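Local structure of probable aminotransferase (Pseudomonas aeruginosa, 5YKR) at residues Ala210-Ala213 against Ala214-Gly218; Gly244-Glu247 against Leu248-His252; Val194-Ala197 against Thr198-Leu202. The protein is a probable aminotransferase of the class-III family, a dimeric enzyme of the pyridoxal-phosphate-dependent aminotransferase clan. One frame throughout, in Å; residues are numbered along the deposited sequence.

In the fold
All three contacts belong to the seven-stranded mixed sheet and the helices packed on it, their centres 23 to 27 Å from the centre of the chain. Contact 3 comes first along the chain: a turn leading into 200-203, an outermost strand of the sheet within this chain. Helix 208-215 follows with contact 1, its centre about 14 Å from that of contact 3, and the two touch where His217 meets Arg201. Contact 2 lies on helix 241-251, its centre about 10 Å from that of contact 1. These two helices lie side by side, held by Leu211 on Leu245 and by the Glu212-Arg251 salt bridge. Contacts 2 and 3 do not touch; the turn of contact 3 brings the start of the edge strand to the second subunit.

Contact 1: Ala210-Ala213 against Ala214-Gly218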
loop_
_atom_site.group_PDB
_atom_site.type_symbol
_atom_site.label_atom_id
_atom_site.label_comp_id
_atom_site.label_asym_id
_atom_site.label_seq_id
_atom_site.Cartn_x
_atom_site.Cartn_y
_atom_site.Cartn_z
ATOM N N ALA A 210 30.370 8.249 -13.357
ATOM C CA ALA A 210 29.589 7.014 -13.559
ATOM C C ALA A 210 28.147 7.331 -13.910
ATOM O O ALA A 210 27.549 6.663 -14.732
ATOM C CB ALA A 210 29.651 6.124 -12.344
ATOM N N LEU A 211 27.579 8.368 -13.259
ATOM C CA LEU A 211 26.212 8.751 -13.588
ATOM C C LEU A 211 26.102 9.239 -15.035
ATOM O O LEU A 211 25.188 8.837 -15.751
ATOM C CB LEU A 211 25.714 9.828 -12.625
ATOM C CG LEU A 211 24.283 10.250 -12.872
ATOM C CD1 LEU A 211 23.305 9.104 -12.661
ATOM C CD2 LEU A 211 23.990 11.373 -11.879
ATOM N N GLU A 212 27.081 10.036 -15.481
ATOM C CA GLU A 212 27.112 10.491 -16.875
ATOM C C GLU A 212 27.145 9.304 -17.847
ATOM O O GLU A 212 26.374 9.251 -18.823
ATOM C CB GLU A 212 28.301 11.428 -17.081
ATOM C CG GLU A 212 28.612 11.784 -18.519
ATOM C CD GLU A 212 27.538 12.502 -19.274
ATOM O OE1 GLU A 212 27.078 13.481 -18.702
ATOM O OE2 GLU A 212 27.189 12.126 -20.458
ATOM N N ALA A 213 28.033 8.352 -17.548
ATOM C CA ALA A 213 28.149 7.180 -18.420
ATOM C C ALA A 213 26.836 6.381 -18.508
ATOM O O ALA A 213 26.431 5.895 -19.574
ATOM C CB ALA A 213 29.284 6.268 -17.987
ATOM N N ALA A 214 26.146 6.267 -17.382
ATOM C CA ALA A 214 24.850 5.578 -17.376
ATOM C C ALA A 214 23.776 6.305 -18.197
ATOM O O ALA A 214 23.091 5.702 -18.999
ATOM C CB ALA A 214 24.363 5.398 -15.938
ATOM N N LEU A 215 23.638 7.613 -17.969
ATOM C CA LEU A 215 22.607 8.391 -18.666
ATOM C C LEU A 215 22.861 8.525 -20.169
ATOM O O LEU A 215 21.913 8.620 -20.952
ATOM C CB LEU A 215 22.457 9.783 -18.052
ATOM C CG LEU A 215 22.116 9.831 -16.577
ATOM C CD1 LEU A 215 21.891 11.281 -16.143
ATOM C CD2 LEU A 215 20.937 8.957 -16.203
ATOM N N ALA A 216 24.144 8.482 -20.557
ATOM C CA ALA A 216 24.506 8.690 -21.956
ATOM C C ALA A 216 23.978 7.604 -22.887
ATOM O O ALA A 216 23.897 7.793 -24.097
ATOM C CB ALA A 216 26.037 8.805 -22.108
ATOM N N HIS A 217 23.605 6.450 -22.342
ATOM C CA HIS A 217 22.986 5.404 -23.178
ATOM C C HIS A 217 21.660 5.839 -23.789
ATOM O O HIS A 217 21.197 5.237 -24.753
ATOM C CB HIS A 217 22.808 4.084 -22.437
ATOM C CG HIS A 217 24.087 3.513 -21.950
ATOM N ND1 HIS A 217 24.985 2.852 -22.766
ATOM C CD2 HIS A 217 24.679 3.620 -20.739
ATOM C CE1 HIS A 217 26.024 2.497 -22.032
ATOM N NE2 HIS A 217 25.877 2.943 -20.811
ATOM N N GLY A 218 20.995 6.834 -23.196
ATOM C CA GLY A 218 19.774 7.345 -23.808
ATOM C C GLY A 218 18.535 6.561 -23.466
ATOM O O GLY A 218 17.488 6.821 -24.038
#
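Leu211 and Leu215, one helical turn apart, meet through branch atoms: CD1 of Leu211 lies 4.2 Å from CG of Leu215. The two side chains cross obliquely and form an apolar ridge along the buried side of helix 208-215. Leu215 CG also rests 3.3 Å from Leu211 O, the carbonyl that receives the nearly straight bond from Leu215 N (3.0 Å, 169° at the hydrogen). Ala214 N bonds to Ala210 O in the same i to i+4 pattern, and Ala216 N reaches Glu212 O at 2.9 Å, though this last bond is more bent, at 142°.

On the next side of the helix, Glu212 has CG anti to the backbone N (chi1 170°) and a chain folded at chi2, which brings OE2 to 3.9 Å from Ala216 CB. Its other oxygen, OE1, forms a salt bridge with Arg251 of helix 241-251. Ala214, whose small methyl suits a close approach, packs on Val203 of strand 200-203, while Leu211 and Leu215 both meet Leu248.

A type I turn from Leu215 to Gly218, whose N bonds to Leu215 O, carries the chain out of the helix. Gly218 takes positive phi, where a CB would press on the preceding carbonyl. The chemistry is that of an amphipathic surface helix: leucines bind it to its neighbours by apolar contact, and a carboxylate adds one charged tie.

Contact 2: Gly244-Glu247 against Leu248-His252; sequences GLRE and LTRRH
Glu247 and Arg251, one turn apart on helix 241-251, are joined by a side-on, two-pronged salt bridge. Arg251 NE gives a nearly straight bond to Glu247 OE2 (2.8 Å, 173°), and NH2 reaches OE1 at 3.0 Å. Each oxygen uses its syn lone pair, and the carboxylate and guanidinium planes lie only 23° apart, so the pair of bonds restrains rotation of both groups. Glutamate and arginine suit this exposed side because both are long enough to bend together across a turn; Glu247 does so by folding at chi2 (-80°). Arg251 has a second carboxylate partner through NH1, Glu212 of helix 208-215, so the pairing also ties two helices.

Helix 241-251 is the connection of a beta-alpha-beta unit between strands 220-225 and 255-259. Toward the sheet it presents Leu245 and Thr249, which both touch Val223 and Leu256, with Leu245 CD1 4.2 Å from Thr249 CG2.

Arg246, the buried arginine, carries the other polar cluster. Bends at chi2 and chi3 turn its guanidinium toward the C-terminal end of the helix, where NH2 donates to Thr249 OG1 at 2.9 Å, the oxygen lying well out of the guanidinium plane. The guanidinium of Arg250 lies on one face of the same group in an offset stack, its NE above the rim, nearly parallel and with centres 4.4 Å apart; Arg246 CD sits over the middle of the Arg250 group. Two like charges can probably stack so closely because acidic groups flank them: Arg250 NH2 forms a salt bridge with Glu278, Arg246 NH2 with Asp280, and Arg246 NH1 donates to the carbonyl of Glu278.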
loop_
_atom_site.group_PDB
_atom_site.type_symbol
_atom_site.label_atom_id
_atom_site.label_comp_id
_atom_site.label_asym_id
_atom_site.label_seq_id
_atom_site.Cartn_x
_atom_site.Cartn_y
_atom_site.Cartn_z
ATOM N N GLY A 244 25.623 18.639 -9.690
ATOM C CA GLY A 244 25.969 17.772 -10.824
ATOM C C GLY A 244 24.855 16.833 -11.215
ATOM O O GLY A 244 24.569 16.613 -12.377
ATOM N N LEU A 245 24.211 16.254 -10.200
ATOM C CA LEU A 245 23.068 15.392 -10.410
ATOM C C LEU A 245 21.966 16.137 -11.149
ATOM O O LEU A 245 21.347 15.612 -12.082
ATOM C CB LEU A 245 22.596 14.838 -9.057
ATOM C CG LEU A 245 21.260 14.052 -9.049
ATOM C CD1 LEU A 245 21.347 12.821 -9.940
ATOM C CD2 LEU A 245 20.964 13.654 -7.611
ATOM N N ARG A 246 21.678 17.349 -10.700
ATOM C CA ARG A 246 20.618 18.127 -11.335
ATOM C C ARG A 246 20.997 18.493 -12.765
ATOM O O ARG A 246 20.162 18.441 -13.646
ATOM C CB ARG A 246 20.282 19.357 -10.494
ATOM C CG ARG A 246 19.271 20.292 -11.093
ATOM C CD ARG A 246 17.853 19.725 -11.118
ATOM N NE ARG A 246 17.665 18.693 -12.148
ATOM C CZ ARG A 246 16.487 18.215 -12.526
ATOM N NH1 ARG A 246 15.373 18.615 -11.912
ATOM N NH2 ARG A 246 16.407 17.333 -13.511
ATOM N N GLU A 247 22.254 18.914 -12.964
ATOM C CA GLU A 247 22.705 19.299 -14.287
ATOM C C GLU A 247 22.667 18.125 -15.282
ATOM O O GLU A 247 22.180 18.278 -16.408
ATOM C CB GLU A 247 24.060 20.010 -14.221
ATOM C CG GLU A 247 24.506 20.647 -15.554
ATOM C CD GLU A 247 25.128 19.666 -16.558
ATOM O OE1 GLU A 247 25.742 18.638 -16.138
ATOM O OE2 GLU A 247 25.010 19.887 -17.776
ATOM N N LEU A 248 23.201 16.962 -14.874
ATOM C CA LEU A 248 23.240 15.795 -15.760
ATOM C C LEU A 248 21.841 15.324 -16.155
ATOM O O LEU A 248 21.608 14.979 -17.297
ATOM C CB LEU A 248 23.994 14.646 -15.074
ATOM C CG LEU A 248 25.537 14.751 -15.028
ATOM C CD1 LEU A 248 26.131 13.676 -14.184
ATOM C CD2 LEU A 248 26.072 14.639 -16.393
ATOM N N THR A 249 20.926 15.283 -15.172
ATOM C CA THR A 249 19.606 14.839 -15.499
ATOM C C THR A 249 18.897 15.839 -16.425
ATOM O O THR A 249 18.201 15.438 -17.360
ATOM C CB THR A 249 18.764 14.538 -14.230
ATOM O OG1 THR A 249 18.771 15.653 -13.334
ATOM C CG2 THR A 249 19.246 13.264 -13.511
ATOM N N ARG A 250 19.116 17.145 -16.219
ATOM C CA ARG A 250 18.581 18.120 -17.179
ATOM C C ARG A 250 19.125 17.920 -18.583
ATOM O O ARG A 250 18.346 17.874 -19.564
ATOM C CB ARG A 250 18.850 19.530 -16.721
ATOM C CG ARG A 250 17.813 19.910 -15.720
ATOM C CD ARG A 250 18.176 21.182 -15.047
ATOM N NE ARG A 250 17.099 21.609 -14.181
ATOM C CZ ARG A 250 17.250 22.519 -13.225
ATOM N NH1 ARG A 250 18.447 23.075 -12.977
ATOM N NH2 ARG A 250 16.203 22.848 -12.461
ATOM N N ARG A 251 20.437 17.726 -18.670
ATOM C CA ARG A 251 21.097 17.655 -19.969
ATOM C C ARG A 251 20.627 16.449 -20.765
ATOM O O ARG A 251 20.422 16.522 -21.972
ATOM C CB ARG A 251 22.598 17.661 -19.761
ATOM C CG ARG A 251 23.381 17.575 -21.075
ATOM C CD ARG A 251 24.740 18.196 -21.022
ATOM N NE ARG A 251 25.463 17.953 -19.784
ATOM C CZ ARG A 251 26.218 16.906 -19.489
ATOM N NH1 ARG A 251 26.410 15.901 -20.351
ATOM N NH2 ARG A 251 26.806 16.885 -18.305
ATOM N N HIS A 252 20.356 15.360 -20.048
ATOM C CA HIS A 252 19.903 14.116 -20.678
ATOM C C HIS A 252 18.367 13.940 -20.676
ATOM O O HIS A 252 17.860 12.884 -21.113
ATOM C CB HIS A 252 20.584 12.913 -19.999
ATOM C CG HIS A 252 22.036 12.810 -20.258
ATOM N ND1 HIS A 252 22.990 13.323 -19.416
ATOM C CD2 HIS A 252 22.691 12.263 -21.292
ATOM C CE1 HIS A 252 24.185 13.091 -19.935
ATOM N NE2 HIS A 252 24.025 12.442 -21.059
#

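Contact 3: Val194-Ala197 against Thr198-Leu202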
loop_
_atom_site.group_PDB
_atom_site.type_symbol
_atom_site.label_atom_id
_atom_site.label_comp_id
_atom_site.label_asym_id
_atom_site.label_seq_id
_atom_site.Cartn_x
_atom_site.Cartn_y
_atom_site.Cartn_z
ATOM N N VAL A 194 12.275 -10.748 -12.623
ATOM C CA VAL A 194 12.806 -9.526 -13.269
ATOM C C VAL A 194 14.221 -9.895 -13.758
ATOM O O VAL A 194 14.966 -10.526 -13.019
ATOM C CB VAL A 194 12.935 -8.351 -12.248
ATOM C CG1 VAL A 194 13.549 -7.104 -12.901
ATOM C CG2 VAL A 194 11.598 -8.018 -11.569
ATOM N N ARG A 195 14.586 -9.514 -14.994
ATOM C CA ARG A 195 15.977 -9.472 -15.421
ATOM C C ARG A 195 16.410 -8.005 -15.285
ATOM O O ARG A 195 16.070 -7.173 -16.127
ATOM C CB ARG A 195 16.140 -9.957 -16.874
ATOM C CG ARG A 195 16.612 -11.411 -16.988
ATOM C CD ARG A 195 17.240 -11.746 -18.368
ATOM N NE ARG A 195 18.274 -10.797 -18.860
ATOM C CZ ARG A 195 18.199 -10.052 -19.973
ATOM N NH1 ARG A 195 17.146 -10.121 -20.799
ATOM N NH2 ARG A 195 19.207 -9.236 -20.278
ATOM N N HIS A 196 17.179 -7.697 -14.238
ATOM C CA HIS A 196 17.406 -6.290 -13.917
ATOM C C HIS A 196 18.247 -5.560 -14.973
ATOM O O HIS A 196 18.156 -4.339 -15.082
ATOM C CB HIS A 196 18.074 -6.111 -12.570
ATOM C CG HIS A 196 17.203 -6.459 -11.417
ATOM N ND1 HIS A 196 16.377 -5.549 -10.754
ATOM C CD2 HIS A 196 17.078 -7.629 -10.750
ATOM C CE1 HIS A 196 15.752 -6.192 -9.784
ATOM N NE2 HIS A 196 16.162 -7.442 -9.756
ATOM N N ALA A 197 19.022 -6.275 -15.783
ATOM C CA ALA A 197 19.703 -5.594 -16.875
ATOM C C ALA A 197 18.734 -4.881 -17.841
ATOM O O ALA A 197 19.134 -3.936 -18.534
ATOM C CB ALA A 197 20.565 -6.591 -17.642
ATOM N N THR A 198 17.482 -5.321 -17.897
ATOM C CA THR A 198 16.501 -4.701 -18.760
ATOM C C THR A 198 15.768 -3.519 -18.134
ATOM O O THR A 198 15.159 -2.733 -18.841
ATOM C CB THR A 198 15.460 -5.720 -19.275
ATOM O OG1 THR A 198 14.522 -6.029 -18.248
ATOM C CG2 THR A 198 16.138 -7.009 -19.794
ATOM N N THR A 199 15.811 -3.400 -16.795
ATOM C CA THR A 199 15.067 -2.367 -16.074
ATOM C C THR A 199 15.897 -1.307 -15.380
ATOM O O THR A 199 15.365 -0.243 -15.054
ATOM C CB THR A 199 14.185 -2.998 -14.976
ATOM O OG1 THR A 199 14.988 -3.724 -14.062
ATOM C CG2 THR A 199 13.195 -3.984 -15.586
ATOM N N THR A 200 17.173 -1.580 -15.120
ATOM C CA THR A 200 17.922 -0.835 -14.140
ATOM C C THR A 200 19.363 -0.598 -14.576
ATOM O O THR A 200 19.998 -1.494 -15.144
ATOM C CB THR A 200 17.924 -1.606 -12.792
ATOM O OG1 THR A 200 16.599 -2.052 -12.481
ATOM C CG2 THR A 200 18.541 -0.830 -11.659
ATOM N N ARG A 201 19.852 0.621 -14.283
ATOM C CA ARG A 201 21.279 0.935 -14.331
ATOM C C ARG A 201 21.693 1.327 -12.916
ATOM O O ARG A 201 21.035 2.135 -12.261
ATOM C CB ARG A 201 21.633 1.976 -15.368
ATOM C CG ARG A 201 21.390 1.517 -16.800
ATOM C CD ARG A 201 21.819 2.591 -17.820
ATOM N NE ARG A 201 21.588 2.168 -19.207
ATOM C CZ ARG A 201 22.359 1.293 -19.846
ATOM N NH1 ARG A 201 23.463 0.779 -19.270
ATOM N NH2 ARG A 201 22.060 0.944 -21.063
ATOM N N LEU A 202 22.737 0.698 -12.413
ATOM C CA LEU A 202 23.224 0.920 -11.047
ATOM C C LEU A 202 24.489 1.755 -11.057
ATOM O O LEU A 202 25.396 1.537 -11.876
ATOM C CB LEU A 202 23.465 -0.408 -10.388
ATOM C CG LEU A 202 23.835 -0.391 -8.917
ATOM C CD1 LEU A 202 22.718 0.231 -8.067
ATOM C CD2 LEU A 202 24.226 -1.796 -8.377
HETATM O O HOH W 1 21.278 -2.224 -17.392
#
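Arg195 and Thr198 cross at about a right angle, with the threonine methyl lying over one face of the guanidinium: Thr198 CG2 is 3.4 Å from Arg195 NH1 and displaced toward the rim of the group. A bend at chi3 folds the arginine back over the turn and brings its flat end to the methyl. Threonine suits this place because its two branches do different work. While CG2 meets the guanidinium, OG1 lies 2.9 Å from Arg195 O, the carbonyl that also accepts from Thr198 N.

His196 stands differently against its neighbours. It runs alongside Thr200, both side chains pointing the same way, and Thr200 OG1 approaches the imidazole at its edge, in the ring plane, 3.9 Å from ND1. Over one ring face lies CG1 of Val194, which also touches Thr199, crossing it at about a right angle. The ring is buried, and His196 ND1 has no polar partner in the model. Thr200 OG1 is bonded to the carbonyl of Glu172 and lies 2.8 Å from Thr199 OG1.

The backbone carbonyl of His196 gathers the turn. Thr200 N approaches it almost end-on at 2.9 Å, whereas Thr199 N comes in 65° out of the carbonyl plane. A water spans the mouth of the turn, donating to Ala197 O and to Thr200 O (2.7 Å).

Thr198 and Thr199 pack on Gly193 of the second subunit, so the turn reaches the dimer interface. Two overlapping turns, closed by Thr198 N on Arg195 O and Thr199 N on His196 O, lead into strand 200-203, an outermost strand of the sheet within this chain and parallel to 158-162; this predominantly parallel sheet is consistent with the large domain of a fold-type I PLP-dependent aminotransferase.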